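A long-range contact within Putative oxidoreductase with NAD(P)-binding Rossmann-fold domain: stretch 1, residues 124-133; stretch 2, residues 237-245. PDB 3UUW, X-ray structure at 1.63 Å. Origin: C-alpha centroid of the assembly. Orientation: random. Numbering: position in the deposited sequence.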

# COMPACT_ATOMS: atom_id res chain seq x y z
N PHE A 124 10.24 23.27 17.12
CA PHE A 124 9.08 22.45 16.76
C PHE A 124 9.16 22.19 15.27
O PHE A 124 8.47 22.82 14.47
CB PHE A 124 7.76 23.11 17.20
CG PHE A 124 7.55 23.11 18.68
CD1 PHE A 124 7.38 21.91 19.37
CD2 PHE A 124 7.50 24.29 19.40
CE1 PHE A 124 7.20 21.90 20.71
CE2 PHE A 124 7.32 24.27 20.75
CZ PHE A 124 7.16 23.08 21.40
N ASN A 125 10.04 21.25 14.90
CA ASN A 125 10.30 20.98 13.49
C ASN A 125 9.08 20.61 12.65
O ASN A 125 9.03 20.89 11.45
CB ASN A 125 11.40 19.92 13.33
CG ASN A 125 11.05 18.64 14.02
OD1 ASN A 125 11.03 18.60 15.25
ND2 ASN A 125 10.72 17.60 13.24
N ARG A 126 8.09 19.98 13.28
CA ARG A 126 6.91 19.54 12.55
C ARG A 126 6.15 20.70 11.90
O ARG A 126 5.52 20.51 10.86
CB ARG A 126 6.03 18.66 13.45
CG ARG A 126 6.64 17.33 13.70
CD ARG A 126 6.05 16.65 14.90
NE ARG A 126 6.60 15.32 15.03
CZ ARG A 126 7.84 15.06 15.42
NH1 ARG A 126 8.67 16.04 15.78
NH2 ARG A 126 8.26 13.80 15.47
N ARG A 127 6.23 21.90 12.47
CA ARG A 127 5.61 23.09 11.85
C ARG A 127 6.25 23.45 10.51
O ARG A 127 5.70 24.26 9.74
CB ARG A 127 5.67 24.27 12.80
CG ARG A 127 5.00 24.07 14.13
CD ARG A 127 4.77 25.43 14.75
NE ARG A 127 4.41 25.39 16.16
CZ ARG A 127 4.01 26.45 16.86
NH1 ARG A 127 3.81 27.62 16.26
NH2 ARG A 127 3.75 26.34 18.15
N PHE A 128 7.42 22.88 10.23
CA PHE A 128 8.16 23.10 8.99
C PHE A 128 8.29 21.85 8.13
O PHE A 128 8.97 21.85 7.10
CB PHE A 128 9.55 23.68 9.30
CG PHE A 128 9.52 25.08 9.80
CD1 PHE A 128 9.18 25.36 11.11
CD2 PHE A 128 9.77 26.14 8.95
CE1 PHE A 128 9.13 26.64 11.57
CE2 PHE A 128 9.71 27.44 9.41
CZ PHE A 128 9.39 27.68 10.72
N CYS A 129 7.66 20.76 8.58
CA CYS A 129 7.64 19.52 7.82
C CYS A 129 6.92 19.82 6.50
O CYS A 129 5.78 20.22 6.48
CB CYS A 129 6.94 18.43 8.64
SG CYS A 129 6.53 16.94 7.70
N PRO A 130 7.60 19.62 5.37
CA PRO A 130 6.98 20.03 4.11
C PRO A 130 5.61 19.38 3.85
O PRO A 130 4.69 20.08 3.43
CB PRO A 130 8.00 19.60 3.06
CG PRO A 130 9.30 19.78 3.78
CD PRO A 130 9.04 19.31 5.18
N MET A 131 5.44 18.11 4.17
CA MET A 131 4.15 17.45 3.85
C MET A 131 3.07 17.87 4.82
O MET A 131 1.91 17.97 4.44
CB MET A 131 4.30 15.94 3.75
CG MET A 131 5.03 15.51 2.48
SD MET A 131 5.26 13.73 2.47
CE MET A 131 5.69 13.47 0.73
N TYR A 132 3.44 18.17 6.06
CA TYR A 132 2.46 18.68 7.02
C TYR A 132 1.98 20.07 6.58
O TYR A 132 0.79 20.39 6.70
CB TYR A 132 3.03 18.79 8.42
CG TYR A 132 3.18 17.48 9.21
CD1 TYR A 132 2.78 16.26 8.70
CD2 TYR A 132 3.63 17.51 10.53
CE1 TYR A 132 2.88 15.09 9.45
CE2 TYR A 132 3.74 16.34 11.28
CZ TYR A 132 3.36 15.14 10.74
OH TYR A 132 3.45 14.00 11.50
N LYS A 133 2.91 20.90 6.13
CA LYS A 133 2.52 22.21 5.62
C LYS A 133 1.58 22.06 4.42
O LYS A 133 0.62 22.85 4.27
CB LYS A 133 3.74 23.06 5.27
CG LYS A 133 4.48 23.55 6.50
CD LYS A 133 5.71 24.44 6.21
CE LYS A 133 5.44 25.59 5.25
NZ LYS A 133 4.47 26.57 5.83
N ARG A 237 -3.61 12.35 4.63
CA ARG A 237 -2.78 11.77 5.68
C ARG A 237 -1.32 11.94 5.34
O ARG A 237 -0.93 11.84 4.16
CB ARG A 237 -3.00 10.27 5.86
CG ARG A 237 -4.39 9.76 5.75
CD ARG A 237 -4.42 8.29 6.22
NE ARG A 237 -5.78 7.85 6.14
CZ ARG A 237 -6.38 7.46 5.03
NH1 ARG A 237 -5.69 7.37 3.88
NH2 ARG A 237 -7.64 7.13 5.06
N VAL A 238 -0.52 12.16 6.36
CA VAL A 238 0.93 12.14 6.18
C VAL A 238 1.45 11.11 7.17
O VAL A 238 1.17 11.20 8.36
CB VAL A 238 1.60 13.50 6.39
CG1 VAL A 238 3.12 13.36 6.30
CG2 VAL A 238 1.14 14.47 5.35
N LYS A 239 2.18 10.12 6.67
CA LYS A 239 2.71 9.05 7.47
C LYS A 239 4.22 9.17 7.59
O LYS A 239 4.92 9.34 6.58
CB LYS A 239 2.37 7.69 6.83
CG LYS A 239 0.90 7.40 6.76
CD LYS A 239 0.66 6.03 6.10
CE LYS A 239 -0.81 5.65 6.09
NZ LYS A 239 -0.98 4.33 5.42
N ASN A 240 4.69 9.07 8.82
CA ASN A 240 6.13 9.14 9.14
C ASN A 240 6.83 10.36 8.52
O ASN A 240 8.02 10.30 8.13
CB ASN A 240 6.82 7.84 8.72
CG ASN A 240 6.31 6.64 9.50
OD1 ASN A 240 5.88 6.76 10.64
ND2 ASN A 240 6.44 5.46 8.91
N LEU A 241 6.08 11.45 8.44
CA LEU A 241 6.52 12.74 7.90
C LEU A 241 6.94 12.73 6.44
O LEU A 241 7.39 13.77 5.93
CB LEU A 241 7.67 13.34 8.76
CG LEU A 241 7.34 13.62 10.21
CD1 LEU A 241 7.40 12.39 11.03
CD2 LEU A 241 8.32 14.69 10.80
N ASN A 242 6.77 11.60 5.74
CA ASN A 242 7.36 11.52 4.42
C ASN A 242 6.59 10.82 3.31
O ASN A 242 7.10 10.66 2.19
CB ASN A 242 8.79 10.98 4.52
CG ASN A 242 8.85 9.52 4.89
OD1 ASN A 242 7.82 8.85 4.98
ND2 ASN A 242 10.06 9.00 5.09
N VAL A 243 5.36 10.41 3.61
CA VAL A 243 4.45 9.89 2.60
C VAL A 243 3.12 10.62 2.75
O VAL A 243 2.63 10.75 3.86
CB VAL A 243 4.24 8.39 2.74
CG1 VAL A 243 3.15 7.91 1.75
CG2 VAL A 243 5.57 7.66 2.48
N LEU A 244 2.60 11.15 1.65
CA LEU A 244 1.36 11.90 1.67
C LEU A 244 0.27 11.15 0.89
O LEU A 244 0.48 10.76 -0.27
CB LEU A 244 1.58 13.30 1.10
CG LEU A 244 0.47 14.35 1.27
CD1 LEU A 244 1.05 15.76 1.23
CD2 LEU A 244 -0.57 14.17 0.22
N GLU A 245 -0.86 10.90 1.55
CA GLU A 245 -1.99 10.21 0.94
C GLU A 245 -3.19 11.14 0.88
O GLU A 245 -3.46 11.86 1.84
CB GLU A 245 -2.40 8.98 1.74
CG GLU A 245 -1.33 7.94 1.90
CD GLU A 245 -1.78 6.72 2.68
OE1 GLU A 245 -2.86 6.76 3.30
OE2 GLU A 245 -1.04 5.72 2.66
O HOH W 1 7.73 15.99 4.52
O HOH W 2 3.55 11.79 9.85

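The contact centres on M131, whose CA-to-CB bond points toward the second stretch and which gives up 112 Å² to it. With chi1 at m and chi2 and chi3 both at t, its extended, unbranched chain carries the thioether to where the turn passes into the second strand: M131 SD lies 3.3 Å from the backbone atom N242 C, 3.5 Å from V243 N, and 4.0 Å from the side-chain atom L244 CB. Nearer the helix backbone, M131 CB packs 3.8 Å from V238 CG1. V238 and L244, both pointing toward the first stretch, supply compact apolar surface from the two paired strands.

L241 has 100 Å² covered by the first stretch, second only to M131. L241 CB sits 3.9 Å from C129 SG; C129, at the N-cap position, is a small side chain that points toward the second stretch. Y132 starts sideways, but its ring reaches inward, placing Y132 CE1 3.6 Å from V238 CG1 and Y132 CZ 4.3 Å from L241 CG; both contacts meet the ring obliquely.

No direct hydrogen bond crosses the interface; two waters bridge it. Water 1 accepts from M131 N (3.1 Å) and donates to L241 O (2.7 Å). Water 2 donates to Y132 OH (2.8 Å) and V238 O (2.9 Å) and accepts from L241 N (2.9 Å), tying the tyrosine hydroxyl to the hairpin backbone. In total, 445 Å² is buried.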